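Local coordinates for protein transcriptional regulator fur family (Xanthomonas campestris pv. campestris, PDB 7DH8) that probably represses zinc-uptake genes by binding their regulatory DNA when loaded with zinc, as a zinc-sensing Zur regulator of the Fur family, at residues L99-A104 and T156-G161; L121-C126 and A164-A169. All blocks are in the same frame, centred on the assembly; numbering follows the deposited sequence.

Interaction 1: L99-A104 and T156-G161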
ATOM      1  N   LEU A  99       3.020   3.802   6.239  1.00 27.00           N
ATOM      2  CA  LEU A  99       1.824   3.079   5.789  1.00 26.60           C
ATOM      3  C   LEU A  99       1.403   3.632   4.435  1.00 34.09           C
ATOM      4  O   LEU A  99       0.931   4.762   4.341  1.00 32.12           O
ATOM      5  CB  LEU A  99       0.708   3.249   6.801  1.00 27.26           C
ATOM      6  CG  LEU A  99       1.143   2.669   8.164  1.00 33.02           C
ATOM      7  CD1 LEU A  99       0.071   2.927   9.214  1.00 28.00           C
ATOM      8  CD2 LEU A  99       1.514   1.136   8.040  1.00 29.77           C
ATOM      9  N   GLU A 100       1.529   2.819   3.389  1.00 33.14           N
ATOM     10  CA  GLU A 100       1.305   3.350   2.054  1.00 37.01           C
ATOM     11  C   GLU A 100      -0.134   3.675   1.778  1.00 32.38           C
ATOM     12  O   GLU A 100      -0.395   4.583   0.984  1.00 32.74           O
ATOM     13  CB  GLU A 100       1.801   2.367   0.995  1.00 30.99           C
ATOM     14  CG  GLU A 100       3.211   2.005   1.205  1.00 35.52           C
ATOM     15  CD  GLU A 100       4.147   3.044   0.624  1.00 36.42           C
ATOM     16  OE1 GLU A 100       3.651   3.922  -0.094  1.00 37.99           O
ATOM     17  OE2 GLU A 100       5.371   2.973   0.892  1.00 42.17           O
ATOM     18  N   SER A 101      -1.095   2.947   2.373  1.00 30.96           N
ATOM     19  CA  SER A 101      -2.469   3.240   1.970  1.00 34.30           C
ATOM     20  C   SER A 101      -3.062   4.469   2.661  1.00 35.61           C
ATOM     21  O   SER A 101      -4.128   4.943   2.229  1.00 36.15           O
ATOM     22  CB  SER A 101      -3.392   2.030   2.209  1.00 35.08           C
ATOM     23  OG  SER A 101      -3.471   1.731   3.575  1.00 37.10           O
ATOM     24  N   VAL A 102      -2.438   4.990   3.719  1.00 28.91           N
ATOM     25  CA  VAL A 102      -2.916   6.233   4.331  1.00 34.78           C
ATOM     26  C   VAL A 102      -1.874   7.336   4.300  1.00 35.22           C
ATOM     27  O   VAL A 102      -2.136   8.420   4.814  1.00 33.68           O
ATOM     28  CB  VAL A 102      -3.411   6.034   5.781  1.00 35.69           C
ATOM     29  CG1 VAL A 102      -4.719   5.259   5.801  1.00 36.50           C
ATOM     30  CG2 VAL A 102      -2.332   5.385   6.643  1.00 37.08           C
ATOM     31  N   ASN A 103      -0.694   7.082   3.724  1.00 30.95           N
ATOM     32  CA  ASN A 103       0.374   8.067   3.557  1.00 28.89           C
ATOM     33  C   ASN A 103       0.736   8.693   4.898  1.00 29.76           C
ATOM     34  O   ASN A 103       0.695   9.913   5.074  1.00 35.15           O
ATOM     35  CB  ASN A 103       0.004   9.126   2.469  1.00 30.11           C
ATOM     36  CG  ASN A 103       1.191  10.005   2.089  1.00 35.76           C
ATOM     37  OD1 ASN A 103       2.334   9.600   2.266  1.00 36.69           O
ATOM     38  ND2 ASN A 103       0.930  11.231   1.610  1.00 43.57           N
ATOM     39  N   ALA A 104       1.061   7.828   5.876  1.00 28.46           N
ATOM     40  CA  ALA A 104       1.266   8.270   7.244  1.00 29.93           C
ATOM     41  C   ALA A 104       2.255   7.313   7.905  1.00 28.65           C
ATOM     42  O   ALA A 104       2.622   6.270   7.344  1.00 31.69           O
ATOM     43  CB  ALA A 104      -0.086   8.388   8.016  1.00 26.17           C
ATOM     44  N   THR A 156       4.471  -4.543   1.158  1.00 25.09           N
ATOM     45  CA  THR A 156       3.465  -3.677   1.747  1.00 28.33           C
ATOM     46  C   THR A 156       2.252  -4.543   1.982  1.00 30.77           C
ATOM     47  O   THR A 156       1.667  -5.045   1.014  1.00 32.75           O
ATOM     48  CB  THR A 156       3.093  -2.532   0.792  1.00 28.73           C
ATOM     49  OG1 THR A 156       4.227  -1.705   0.600  1.00 34.73           O
ATOM     50  CG2 THR A 156       1.955  -1.687   1.420  1.00 33.78           C
ATOM     51  N   LEU A 157       1.891  -4.746   3.258  1.00 28.35           N
ATOM     52  CA  LEU A 157       0.821  -5.644   3.657  1.00 28.91           C
ATOM     53  C   LEU A 157      -0.059  -4.832   4.603  1.00 28.61           C
ATOM     54  O   LEU A 157       0.287  -4.560   5.757  1.00 27.71           O
ATOM     55  CB  LEU A 157       1.336  -6.931   4.325  1.00 24.61           C
ATOM     56  CG  LEU A 157       2.506  -7.596   3.541  1.00 35.50           C
ATOM     57  CD1 LEU A 157       3.221  -8.523   4.519  1.00 32.05           C
ATOM     58  CD2 LEU A 157       1.962  -8.324   2.323  1.00 27.18           C
ATOM     59  N   GLU A 158      -1.208  -4.416   4.120  1.00 24.82           N
ATOM     60  CA  GLU A 158      -2.064  -3.577   4.958  1.00 26.82           C
ATOM     61  C   GLU A 158      -3.481  -4.117   4.864  1.00 28.06           C
ATOM     62  O   GLU A 158      -4.082  -4.121   3.794  1.00 33.89           O
ATOM     63  CB  GLU A 158      -1.950  -2.132   4.513  1.00 25.00           C
ATOM     64  CG  GLU A 158      -0.465  -1.642   4.550  1.00 29.79           C
ATOM     65  CD  GLU A 158      -0.233  -0.179   4.082  1.00 37.80           C
ATOM     66  OE1 GLU A 158      -1.146   0.473   3.571  1.00 32.61           O
ATOM     67  OE2 GLU A 158       0.908   0.290   4.223  1.00 35.83           O
ATOM     68  N   VAL A 159      -4.028  -4.533   5.975  1.00 26.44           N
ATOM     69  CA  VAL A 159      -5.369  -5.103   5.982  1.00 26.34           C
ATOM     70  C   VAL A 159      -6.332  -4.000   6.371  1.00 29.47           C
ATOM     71  O   VAL A 159      -6.170  -3.385   7.441  1.00 26.46           O
ATOM     72  CB  VAL A 159      -5.435  -6.306   6.935  1.00 23.14           C
ATOM     73  CG1 VAL A 159      -6.854  -6.856   7.000  1.00 22.56           C
ATOM     74  CG2 VAL A 159      -4.450  -7.383   6.449  1.00 32.85           C
ATOM     75  N   HIS A 160      -7.369  -3.788   5.548  1.00 28.62           N
ATOM     76  CA  HIS A 160      -8.388  -2.784   5.840  1.00 30.76           C
ATOM     77  C   HIS A 160      -9.676  -3.404   6.378  1.00 30.30           C
ATOM     78  O   HIS A 160      -9.940  -4.601   6.238  1.00 31.74           O
ATOM     79  CB  HIS A 160      -8.721  -1.959   4.597  1.00 30.01           C
ATOM     80  CG  HIS A 160      -7.505  -1.511   3.851  1.00 35.59           C
ATOM     81  ND1 HIS A 160      -6.767  -0.394   4.219  1.00 35.86           N
ATOM     82  CD2 HIS A 160      -6.902  -2.027   2.744  1.00 30.79           C
ATOM     83  CE1 HIS A 160      -5.753  -0.249   3.370  1.00 32.06           C
ATOM     84  NE2 HIS A 160      -5.801  -1.242   2.484  1.00 34.56           N
ATOM     85  N   GLY A 161     -10.493  -2.548   6.969  1.00 27.35           N
ATOM     86  CA  GLY A 161     -11.730  -2.980   7.611  1.00 30.10           C
ATOM     87  C   GLY A 161     -11.938  -2.140   8.862  1.00 30.20           C
ATOM     88  O   GLY A 161     -11.490  -0.966   8.943  1.00 29.29           O
TER

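Interaction 2: L121-C126 and A164-A169. With ZN (zinc ion), chain C.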
ATOM      1  N   LEU A 121      -2.986  -3.958  10.492  1.00 22.11           N
ATOM      2  CA  LEU A 121      -4.435  -3.828  10.468  1.00 24.73           C
ATOM      3  C   LEU A 121      -4.744  -2.346  10.610  1.00 27.74           C
ATOM      4  O   LEU A 121      -4.384  -1.738  11.616  1.00 29.40           O
ATOM      5  CB  LEU A 121      -5.085  -4.598  11.623  1.00 18.70           C
ATOM      6  CG  LEU A 121      -4.654  -6.072  11.801  1.00 22.18           C
ATOM      7  CD1 LEU A 121      -5.246  -6.669  13.035  1.00 30.40           C
ATOM      8  CD2 LEU A 121      -4.995  -6.861  10.509  1.00 32.81           C
ATOM      9  N   ILE A 122      -5.396  -1.758   9.624  1.00 28.41           N
ATOM     10  CA  ILE A 122      -5.638  -0.323   9.630  1.00 26.02           C
ATOM     11  C   ILE A 122      -7.133  -0.112   9.597  1.00 22.77           C
ATOM     12  O   ILE A 122      -7.800  -0.547   8.667  1.00 24.41           O
ATOM     13  CB  ILE A 122      -4.932   0.382   8.457  1.00 27.59           C
ATOM     14  CG1 ILE A 122      -3.440   0.121   8.507  1.00 24.40           C
ATOM     15  CG2 ILE A 122      -5.144   1.951   8.521  1.00 28.13           C
ATOM     16  CD1 ILE A 122      -2.720   0.623   7.150  1.00 24.29           C
ATOM     17  N   CYS A 123      -7.690   0.494  10.657  1.00 23.17           N
ATOM     18  CA  CYS A 123      -9.129   0.622  10.714  1.00 26.76           C
ATOM     19  C   CYS A 123      -9.527   1.710   9.731  1.00 31.34           C
ATOM     20  O   CYS A 123      -8.956   2.797   9.754  1.00 27.86           O
ATOM     21  CB  CYS A 123      -9.601   0.977  12.130  1.00 29.39           C
ATOM     22  SG  CYS A 123     -11.360   1.227  12.237  1.00 29.73           S
ATOM     23  N   ASP A 124     -10.543   1.431   8.915  1.00 29.21           N
ATOM     24  CA  ASP A 124     -11.042   2.421   7.973  1.00 29.29           C
ATOM     25  C   ASP A 124     -11.665   3.626   8.676  1.00 37.14           C
ATOM     26  O   ASP A 124     -11.683   4.715   8.109  1.00 39.62           O
ATOM     27  CB  ASP A 124     -12.093   1.796   7.056  1.00 32.06           C
ATOM     28  CG  ASP A 124     -11.517   0.739   6.119  1.00 42.71           C
ATOM     29  OD1 ASP A 124     -10.279   0.683   5.909  1.00 37.88           O
ATOM     30  OD2 ASP A 124     -12.337  -0.042   5.579  1.00 49.45           O
ATOM     31  N   ARG A 125     -12.231   3.453   9.870  1.00 30.63           N
ATOM     32  CA  ARG A 125     -13.046   4.527  10.450  1.00 32.76           C
ATOM     33  C   ARG A 125     -12.248   5.399  11.434  1.00 38.11           C
ATOM     34  O   ARG A 125     -12.252   6.629  11.324  1.00 42.94           O
ATOM     35  CB  ARG A 125     -14.279   3.902  11.111  1.00 24.25           C
ATOM     36  CG  ARG A 125     -15.216   4.958  11.848  1.00 29.61           C
ATOM     37  CD  ARG A 125     -16.582   4.374  12.157  1.00 41.66           C
ATOM     38  NE  ARG A 125     -17.113   3.660  11.011  1.00 57.17           N
ATOM     39  CZ  ARG A 125     -17.869   2.579  11.132  1.00 62.73           C
ATOM     40  NH1 ARG A 125     -18.168   2.149  12.354  1.00 60.46           N
ATOM     41  NH2 ARG A 125     -18.315   1.935  10.048  1.00 66.20           N
ATOM     42  N   CYS A 126     -11.512   4.794  12.364  1.00 36.30           N
ATOM     43  CA  CYS A 126     -10.803   5.544  13.393  1.00 33.33           C
ATOM     44  C   CYS A 126      -9.321   5.684  13.083  1.00 36.95           C
ATOM     45  O   CYS A 126      -8.610   6.395  13.822  1.00 31.52           O
ATOM     46  CB  CYS A 126     -10.980   4.862  14.764  1.00 35.34           C
ATOM     47  SG  CYS A 126     -10.020   3.312  15.024  1.00 32.37           S
ATOM     48  N   ALA A 164     -12.078  -3.671  16.399  1.00 29.28           N
ATOM     49  CA  ALA A 164     -13.137  -4.193  17.252  1.00 34.35           C
ATOM     50  C   ALA A 164     -14.023  -3.085  17.792  1.00 32.50           C
ATOM     51  O   ALA A 164     -15.242  -3.241  17.853  1.00 32.15           O
ATOM     52  CB  ALA A 164     -12.575  -4.951  18.442  1.00 31.79           C
ATOM     53  N   LYS A 165     -13.426  -1.981  18.232  1.00 30.61           N
ATOM     54  CA  LYS A 165     -14.239  -0.886  18.807  1.00 32.87           C
ATOM     55  C   LYS A 165     -15.240  -0.357  17.786  1.00 33.50           C
ATOM     56  O   LYS A 165     -16.429  -0.192  18.077  1.00 35.87           O
ATOM     57  CB  LYS A 165     -13.336   0.274  19.246  1.00 37.13           C
ATOM     58  CG  LYS A 165     -12.743   0.156  20.591  1.00 53.62           C
ATOM     59  CD  LYS A 165     -11.636  -0.877  20.738  1.00 60.37           C
ATOM     60  CE  LYS A 165     -10.908  -0.603  22.057  1.00 65.49           C
ATOM     61  NZ  LYS A 165     -10.326   0.785  21.972  1.00 71.00           N
ATOM     62  N   CYS A 166     -14.765  -0.075  16.566  1.00 27.63           N
ATOM     63  CA  CYS A 166     -15.647   0.494  15.560  1.00 29.97           C
ATOM     64  C   CYS A 166     -16.676  -0.517  15.064  1.00 35.27           C
ATOM     65  O   CYS A 166     -17.823  -0.140  14.794  1.00 38.60           O
ATOM     66  CB  CYS A 166     -14.838   1.056  14.380  1.00 34.65           C
ATOM     67  SG  CYS A 166     -13.794   2.528  14.788  1.00 37.44           S
ATOM     68  N   ALA A 167     -16.288  -1.797  14.924  1.00 32.92           N
ATOM     69  CA  ALA A 167     -17.261  -2.801  14.519  1.00 38.68           C
ATOM     70  C   ALA A 167     -18.371  -2.954  15.546  1.00 41.58           C
ATOM     71  O   ALA A 167     -19.506  -3.294  15.194  1.00 46.13           O
ATOM     72  CB  ALA A 167     -16.566  -4.134  14.302  1.00 39.33           C
ATOM     73  N   ALA A 168     -18.064  -2.739  16.824  1.00 34.89           N
ATOM     74  CA  ALA A 168     -19.078  -2.876  17.853  1.00 37.69           C
ATOM     75  C   ALA A 168     -19.994  -1.649  17.941  1.00 42.72           C
ATOM     76  O   ALA A 168     -21.132  -1.788  18.346  1.00 42.09           O
ATOM     77  CB  ALA A 168     -18.418  -3.141  19.204  1.00 37.90           C
ATOM     78  N   ALA A 169     -19.529  -0.469  17.541  1.00 46.58           N
ATOM     79  CA  ALA A 169     -20.354   0.756  17.472  1.00 53.21           C
ATOM     80  C   ALA A 169     -21.365   0.638  16.339  1.00 59.74           C
ATOM     81  O   ALA A 169     -20.978   0.216  15.220  1.00 59.13           O
ATOM     82  CB  ALA A 169     -19.441   1.986  17.248  1.00 44.92           C
TER
HETATM   83 ZN    ZN C 202     -11.539   1.746  14.517  1.00 33.45          ZN

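Interaction 1: L99-A104 and T156-G161
The carboxylate of E158 takes three hydrogen bonds from the turn at 99-104, one on OE2 and two on OE1. Backbone N of E100 donates to OE2 at 2.7 Å and backbone N of S101 to OE1 at the same 2.7 Å. Each uses the syn lone pair of its oxygen, so the two oxygens take a pair of successive amides side by side, as a two-pronged acceptor, at the cost of bends to 136° and 145°. The hydroxyl of S101 then closes on the anti lone pair of OE1, OG to OE1 2.6 Å. With both oxygens held, the flat group can hardly rotate, and three donors on the two oxygens would be expected to favour the ionised form.

The side chain gets there fully extended beyond CG, chi2 179°, rising from the strand to the turn. OE2 also comes within 3.3 Å of L99 CA, and the leucine CB and CD2 lie just beyond. Beside it, S101 OG sits in the crowded position between its own N and carbonyl carbon; this puts it on E158 and also at the ring edge of H160, 3.0 Å from CE1.

The turn belongs to the hairpin of strands 96-99 and 104-107, whose N103 and A104 both face L99 in a G1 beta bulge; the preceding hairpin strand carries H97, a zinc ligand. Strand 151-160, which carries E158, lies in the dimerisation sheet, where 156-161 pairs antiparallel with its counterpart in the second subunit.

Further along, the side chains of E100 and T156 cross at about a right angle, with E100 CG 3.9 Å from T156 OG1, while the E100 carboxylate turns away through a bend at chi2. T156 OG1 is hydrogen-bonded to H160 NE2 of the second subunit, and H160 NE2 to T156 OG1 of that subunit, so the residues two positions before and after E158, on the same face of the strand, are themselves tied across the dimer interface.

Interaction 2: L121-C126 and A164-A169
Three thiolates from two separate pieces of chain converge on one zinc ion: C123 SG at 2.3 Å from ZN, C126 SG at 2.2 Å from ZN, and C166 SG at 2.4 Å from ZN. The fourth ligand, C163, precedes helix 164-168. Because the metal draws them in, the sulfurs lie close without bonding, C123 SG to C166 SG being 3.8 Å, and C166 SG also rests against C126 CB.

The torsions differ at each ligand. C123 reaches in with SG anti to its backbone N (chi1 177°), C126 holds SG in the crowded position between N and carbonyl carbon (chi1 74°), and C166 turns SG anti to its carbonyl carbon, off the first turn of the helix.

Two CxxC pairs thus make a Cys4 site, the structural zinc site familiar in Fur-family regulators, which here clips the C-terminal helix to segment 121-126. The loop after C123 folds back so that the amides of R125 and C126 both donate to C123 SG, the latter almost straight at 177°; these bonds probably ease the negative charge on that thiolate.

Outside the metal, R125 lays CB and CG along C166 SG, CB at 4.0 Å from it. Its chain bends at chi3 and brings the guanidinium alongside the helix, with NH1 3.4 Å from C166 O.

Overall arrangement
Interactions 1 and 2 have centres about 14 Å apart, on the same side of the chain's centre, and they alternate along the sequence: 99-104, 121-126, 156-161, 164-169. Strand 119-123 and strand 151-160 are parallel neighbours in one sheet, so the two contacts meet directly, I122 N lying 2.8 Å from V159 O and D124 N 2.6 Å from G161 O. Strand 151-160 then runs on to helix 164-168. The sheet therefore meets the hairpin near the zinc site of H97 through interaction 1 and is linked to the Cys4 zinc through interaction 2. Both touch the second subunit, interaction 1 through the sheet that runs on across the interface, interaction 2 by packing alone.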